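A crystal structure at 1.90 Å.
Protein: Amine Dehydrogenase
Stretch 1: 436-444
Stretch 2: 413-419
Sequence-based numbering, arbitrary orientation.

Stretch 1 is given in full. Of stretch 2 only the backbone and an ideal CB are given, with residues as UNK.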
# COMPACT_ATOMS: atom_id res chain seq x y z
N LYS A 436 -6.83 -12.05 -19.26
CA LYS A 436 -7.71 -13.08 -19.81
C LYS A 436 -8.30 -14.02 -18.78
O LYS A 436 -7.60 -14.56 -17.92
CB LYS A 436 -6.98 -13.88 -20.90
CG LYS A 436 -5.72 -14.60 -20.43
CD LYS A 436 -4.94 -15.24 -21.60
CE LYS A 436 -3.70 -16.00 -21.12
NZ LYS A 436 -2.75 -15.10 -20.39
N MET A 437 -9.63 -14.13 -18.83
CA MET A 437 -10.36 -15.02 -17.94
C MET A 437 -10.35 -16.38 -18.62
O MET A 437 -10.73 -16.52 -19.79
CB MET A 437 -11.80 -14.54 -17.75
CG MET A 437 -12.65 -15.45 -16.88
SD MET A 437 -12.04 -15.55 -15.19
CE MET A 437 -13.03 -14.30 -14.41
N GLN A 438 -9.87 -17.38 -17.91
CA GLN A 438 -9.81 -18.73 -18.44
C GLN A 438 -11.07 -19.48 -18.02
O GLN A 438 -11.73 -19.12 -17.05
CB GLN A 438 -8.57 -19.43 -17.92
CG GLN A 438 -7.30 -18.66 -18.19
CD GLN A 438 -6.08 -19.31 -17.59
OE1 GLN A 438 -6.18 -20.10 -16.64
NE2 GLN A 438 -4.91 -18.99 -18.13
N ALA A 439 -11.37 -20.55 -18.75
CA ALA A 439 -12.54 -21.38 -18.49
C ALA A 439 -12.62 -21.91 -17.06
O ALA A 439 -13.71 -21.99 -16.49
CB ALA A 439 -12.58 -22.55 -19.48
N ASP A 440 -11.47 -22.25 -16.49
CA ASP A 440 -11.39 -22.78 -15.13
C ASP A 440 -11.65 -21.79 -13.99
O ASP A 440 -11.71 -22.20 -12.83
CB ASP A 440 -10.07 -23.53 -14.91
CG ASP A 440 -8.83 -22.71 -15.26
OD1 ASP A 440 -8.95 -21.62 -15.87
OD2 ASP A 440 -7.71 -23.16 -14.93
N GLY A 441 -11.86 -20.52 -14.32
CA GLY A 441 -12.12 -19.51 -13.31
C GLY A 441 -10.89 -18.78 -12.81
O GLY A 441 -10.91 -18.15 -11.76
N VAL A 442 -9.79 -18.91 -13.55
CA VAL A 442 -8.54 -18.26 -13.21
C VAL A 442 -8.33 -17.10 -14.17
O VAL A 442 -8.33 -17.29 -15.39
CB VAL A 442 -7.35 -19.24 -13.36
CG1 VAL A 442 -6.03 -18.50 -13.26
CG2 VAL A 442 -7.41 -20.29 -12.29
N PHE A 443 -8.23 -15.89 -13.61
CA PHE A 443 -7.99 -14.70 -14.41
C PHE A 443 -6.50 -14.35 -14.38
O PHE A 443 -5.92 -14.15 -13.32
CB PHE A 443 -8.80 -13.51 -13.89
CG PHE A 443 -8.67 -12.28 -14.74
CD1 PHE A 443 -9.53 -12.07 -15.82
CD2 PHE A 443 -7.69 -11.33 -14.48
CE1 PHE A 443 -9.41 -10.94 -16.63
CE2 PHE A 443 -7.56 -10.19 -15.28
CZ PHE A 443 -8.43 -9.99 -16.36
N VAL A 444 -5.88 -14.31 -15.56
CA VAL A 444 -4.47 -13.99 -15.70
C VAL A 444 -4.36 -12.55 -16.20
O VAL A 444 -4.67 -12.26 -17.35
CB VAL A 444 -3.76 -14.95 -16.71
CG1 VAL A 444 -2.32 -14.52 -16.95
CG2 VAL A 444 -3.80 -16.39 -16.18
N UNK A 413 -19.44 -26.47 -10.78
CA UNK A 413 -18.74 -26.11 -12.01
C UNK A 413 -19.51 -25.05 -12.80
O UNK A 413 -20.74 -25.04 -12.81
CB UNK A 413 -18.52 -27.35 -12.88
N UNK A 414 -18.78 -24.15 -13.45
CA UNK A 414 -19.41 -23.09 -14.20
C UNK A 414 -18.54 -22.51 -15.30
O UNK A 414 -17.36 -22.81 -15.41
CB UNK A 414 -19.83 -21.97 -13.24
N UNK A 415 -19.17 -21.69 -16.12
CA UNK A 415 -18.51 -20.98 -17.20
C UNK A 415 -18.16 -19.63 -16.60
O UNK A 415 -18.91 -19.08 -15.80
CB UNK A 415 -19.38 -20.86 -18.45
N UNK A 416 -17.01 -19.09 -17.00
CA UNK A 416 -16.56 -17.82 -16.48
C UNK A 416 -16.28 -16.81 -17.56
O UNK A 416 -15.73 -17.15 -18.61
CB UNK A 416 -15.31 -18.02 -15.63
N UNK A 417 -16.67 -15.57 -17.29
CA UNK A 417 -16.42 -14.47 -18.19
C UNK A 417 -16.23 -13.18 -17.40
O UNK A 417 -16.50 -13.11 -16.21
CB UNK A 417 -17.56 -14.33 -19.20
N UNK A 418 -15.76 -12.17 -18.11
CA UNK A 418 -15.49 -10.86 -17.55
C UNK A 418 -16.25 -9.79 -18.34
O UNK A 418 -16.37 -9.87 -19.57
CB UNK A 418 -13.99 -10.57 -17.55
N UNK A 419 -16.80 -8.81 -17.62
CA UNK A 419 -17.52 -7.71 -18.25
C UNK A 419 -17.13 -6.42 -17.57
O UNK A 419 -16.76 -6.43 -16.40
CB UNK A 419 -19.03 -7.92 -18.18

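Stretch 1 is a hairpin whose strands, 436-437 and 442-444, are closed by a type I turn from Gln438 to Gly441. Stretch 2 passes it as a strand, and no hydrogen bond joins the two, so the contact rests on side chains of stretch 2 packing against side chains and turn backbone of stretch 1.

Position 413 lies out of reach of stretch 1. Its phi of -59° and psi of 145° admit most residues, proline among them; the deposited residue is Pro413, which touches nothing here.

At 414 the CA-to-CB bond points sideways and again meets nothing, so the hairpin sets little demand, and small, polar or larger residues would all suit it. The deposited residue is Ala414, and its nearest approach is through backbone, Ala414 O lying 3.9 Å from Ala439 O.

Position 415 points away, and small or polar residues would serve as well as larger ones. It is Ser415.

Position 416 points toward the hairpin. Its ideal CB sits 3.9 Å from Met437 CG, 4.0 Å from Gln438 O and 4.2 Å from Gly441 CA. The absent side chain at Gly441 leaves a flat, open patch beside the turn, suited to a broad apolar group; leucine, methionine or an aromatic could all use it. The deposited Trp416, with chi1 in m, lays its indole there. Gly441 CA stands over the face of the five-membered ring, 3.6 Å from its centroid, in a CH-pi contact, while Ala439 O approaches the ring edge at 3.4 Å from Trp416 CD1. The fit depends on glycine: an ideal CB on Gly441 would come within 3.0 Å of Trp416 NE1. The backbone angles of Gly441 independently call for glycine, since that CB would also jam against the preceding carbonyl O.

Position 417 points away, so a strand-compatible polar or charged residue suits it. Lys417 turns its charge to its own strand, to a partner at 419.

Position 418 turns back toward stretch 1, its ideal CB 4.5 Å from Met437 CB and 4.7 Å from Phe443 CE1. This apolar corner would accept valine, isoleucine or leucine. Val418 meets both neighbours with one methyl: Val418 CG2 lies 3.8 Å from Met437 CE and 4.0 Å from Phe443 CE1.

Position 419 is out of reach, leaving the choice free as far as the hairpin is concerned. Glu419 takes up the salt bridge, Glu419 OE2 lying 3.5 Å from Lys417 NZ.

The rule is alternation: 416 and 418 carry the packing, while 415 and 417 face away.

Stretch 2 413-419: PASWKVE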
# COMPACT_ATOMS: atom_id res chain seq x y z
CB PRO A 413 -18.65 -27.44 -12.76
CG PRO A 413 -19.84 -28.21 -12.25
CD PRO A 413 -19.79 -27.90 -10.78
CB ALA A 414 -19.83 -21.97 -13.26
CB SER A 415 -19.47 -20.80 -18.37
OG SER A 415 -19.05 -19.73 -19.22
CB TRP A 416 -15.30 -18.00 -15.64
CG TRP A 416 -15.53 -18.79 -14.41
CD1 TRP A 416 -15.41 -20.14 -14.27
CD2 TRP A 416 -15.94 -18.29 -13.14
NE1 TRP A 416 -15.71 -20.52 -12.99
CE2 TRP A 416 -16.04 -19.40 -12.27
CE3 TRP A 416 -16.23 -17.02 -12.65
CZ2 TRP A 416 -16.42 -19.26 -10.94
CZ3 TRP A 416 -16.61 -16.89 -11.33
CH2 TRP A 416 -16.71 -18.01 -10.49
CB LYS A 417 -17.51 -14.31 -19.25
CG LYS A 417 -18.88 -13.94 -18.74
CD LYS A 417 -19.81 -13.70 -19.92
CE LYS A 417 -21.28 -13.91 -19.56
NZ LYS A 417 -21.68 -13.02 -18.44
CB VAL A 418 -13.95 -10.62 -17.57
CG1 VAL A 418 -13.61 -9.18 -17.91
CG2 VAL A 418 -13.34 -11.03 -16.24
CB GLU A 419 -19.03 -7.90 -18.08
CG GLU A 419 -19.51 -9.27 -18.48
CD GLU A 419 -21.00 -9.32 -18.67
OE1 GLU A 419 -21.75 -8.93 -17.73
OE2 GLU A 419 -21.42 -9.74 -19.77
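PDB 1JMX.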